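Long-range contact in 2-dehydro-3-deoxyphosphogluconate aldolase (Vibrio fischeri, PDB 3NZR), which is an aldolase of a family built on the TIM-barrel fold: residues A[10-16]-A[243-247]. Numbering follows the deposited sequence.
Sequences YKNRVCL and TKKLL
L247 pushes its CD1 methyl against the ring edge of Y10, 3.7 Å from CD2 and close to the ring plane, and around this pair the last turn of helix 233-247 settles on the loop leading into the first barrel strand. It is a worked example of segments near the two ends of a chain packed together without a hydrogen bond between them. The same methyl also meets CB of R13 and CG2 of V14, the latter at 4.2 Å, so the leucine fits into the turn of the loop. One helical turn earlier, T243 and V14 reach toward each other tip to tip, with CG2 of T243 3.8 Å from CB of V14. A chi1 of -60° sets OG1 of the threonine beside the backbone N, where it hydrogen-bonds with L239 O and Y200, and CG2 anti to that N, facing V14. Y10 belongs to this tight side: chi1 of 179° sends its ring toward the helix, across the K244 chain, whose CG comes to 3.5 Å from the tyrosine OH. M204 and P217 also pack on V14, and H36 adds an edge-to-face ring contact with Y10. Toward solvent the fit slackens. CD of K11 lies 3.8 Å above one face of the Y10 ring, toward its rim, yet only CB of this exposed lysine touches the helix, through L247; K244 runs extended beyond CG to a salt bridge with E34. Within the loop, R13 N bonds to Y10 O at 2.9 Å, R13 and V14 together facing Y10 in a classic beta bulge; outside it, R13 and C15 pair with I215. Such a closing helix, packed beside the entry to strand 16-19, is consistent with the TIM-barrel fold, whose C-terminal helix returns to the start of the chain.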
# COMPACT_ATOMS: atom_id res chain seq x y z
N TYR A 10 -6.21 -10.34 -26.41
CA TYR A 10 -6.23 -11.31 -27.50
C TYR A 10 -6.32 -12.76 -27.00
O TYR A 10 -5.48 -13.20 -26.23
CB TYR A 10 -4.97 -11.16 -28.36
CG TYR A 10 -4.97 -12.18 -29.48
CD1 TYR A 10 -5.80 -12.04 -30.56
CD2 TYR A 10 -4.20 -13.33 -29.39
CE1 TYR A 10 -5.83 -13.00 -31.58
CE2 TYR A 10 -4.23 -14.34 -30.39
CZ TYR A 10 -5.05 -14.16 -31.47
OH TYR A 10 -5.07 -15.13 -32.46
N LYS A 11 -7.37 -13.50 -27.36
CA LYS A 11 -7.55 -14.90 -26.90
C LYS A 11 -7.61 -14.92 -25.36
O LYS A 11 -7.19 -15.90 -24.72
CB LYS A 11 -6.42 -15.83 -27.39
CG LYS A 11 -6.63 -16.75 -28.64
CD LYS A 11 -7.68 -16.26 -29.61
CE LYS A 11 -7.50 -16.85 -31.04
NZ LYS A 11 -8.77 -17.18 -31.74
N ASN A 12 -8.08 -13.82 -24.79
CA ASN A 12 -8.14 -13.64 -23.35
C ASN A 12 -6.81 -13.87 -22.63
O ASN A 12 -6.82 -14.32 -21.48
CB ASN A 12 -9.24 -14.56 -22.80
CG ASN A 12 -10.57 -14.31 -23.44
OD1 ASN A 12 -11.12 -15.18 -24.09
ND2 ASN A 12 -11.07 -13.11 -23.28
N ARG A 13 -5.68 -13.60 -23.32
CA ARG A 13 -4.38 -13.98 -22.85
C ARG A 13 -3.33 -12.83 -22.87
O ARG A 13 -2.55 -12.68 -21.91
CB ARG A 13 -3.84 -15.13 -23.67
CG ARG A 13 -2.71 -16.00 -23.00
CD ARG A 13 -3.16 -17.12 -22.00
NE ARG A 13 -2.01 -17.53 -21.18
CZ ARG A 13 -1.21 -18.58 -21.41
NH1 ARG A 13 -0.21 -18.82 -20.59
NH2 ARG A 13 -1.40 -19.43 -22.43
N VAL A 14 -3.20 -12.14 -23.98
CA VAL A 14 -2.12 -11.13 -24.18
C VAL A 14 -2.75 -9.81 -24.64
O VAL A 14 -3.51 -9.77 -25.58
CB VAL A 14 -1.12 -11.63 -25.22
CG1 VAL A 14 0.02 -10.57 -25.49
CG2 VAL A 14 -0.58 -12.99 -24.84
N CYS A 15 -2.42 -8.72 -23.98
CA CYS A 15 -2.70 -7.38 -24.47
C CYS A 15 -1.37 -6.54 -24.51
O CYS A 15 -0.64 -6.43 -23.51
CB CYS A 15 -3.66 -6.75 -23.53
SG CYS A 15 -4.29 -5.19 -24.07
N LEU A 16 -1.01 -6.03 -25.68
CA LEU A 16 0.22 -5.24 -25.87
C LEU A 16 0.11 -3.85 -25.18
O LEU A 16 -0.97 -3.26 -25.06
CB LEU A 16 0.43 -4.99 -27.37
CG LEU A 16 0.46 -6.21 -28.25
CD1 LEU A 16 0.54 -5.81 -29.74
CD2 LEU A 16 1.58 -7.20 -27.85
N THR A 243 2.11 -12.58 -31.73
CA THR A 243 1.29 -13.04 -30.63
C THR A 243 0.30 -14.15 -31.12
O THR A 243 0.13 -15.18 -30.48
CB THR A 243 0.59 -11.83 -29.99
OG1 THR A 243 1.60 -10.90 -29.52
CG2 THR A 243 -0.37 -12.25 -28.85
N LYS A 244 -0.25 -13.98 -32.32
CA LYS A 244 -1.22 -14.96 -32.84
C LYS A 244 -0.53 -16.29 -33.08
O LYS A 244 -1.08 -17.35 -32.72
CB LYS A 244 -1.85 -14.48 -34.14
CG LYS A 244 -2.61 -13.22 -33.99
CD LYS A 244 -3.35 -12.83 -35.26
CE LYS A 244 -4.25 -11.62 -35.02
NZ LYS A 244 -4.96 -11.19 -36.27
N LYS A 245 0.68 -16.20 -33.64
CA LYS A 245 1.54 -17.36 -33.83
C LYS A 245 2.00 -18.05 -32.55
O LYS A 245 2.23 -19.26 -32.56
CB LYS A 245 2.75 -16.99 -34.66
CG LYS A 245 3.70 -18.15 -34.92
CD LYS A 245 4.75 -17.80 -35.95
CE LYS A 245 5.81 -18.92 -36.07
NZ LYS A 245 7.14 -18.46 -36.61
N LEU A 246 2.16 -17.28 -31.45
CA LEU A 246 2.60 -17.84 -30.18
C LEU A 246 1.48 -18.69 -29.59
O LEU A 246 1.72 -19.71 -29.02
CB LEU A 246 2.94 -16.74 -29.14
CG LEU A 246 4.31 -16.06 -29.20
CD1 LEU A 246 4.29 -14.83 -28.27
CD2 LEU A 246 5.44 -17.02 -28.84
N LEU A 247 0.25 -18.23 -29.74
CA LEU A 247 -0.87 -18.92 -29.14
C LEU A 247 -1.54 -19.92 -30.08
O LEU A 247 -2.41 -20.63 -29.65
CB LEU A 247 -1.92 -17.93 -28.64
CG LEU A 247 -1.31 -16.83 -27.77
CD1 LEU A 247 -2.35 -15.84 -27.39
CD2 LEU A 247 -0.68 -17.50 -26.57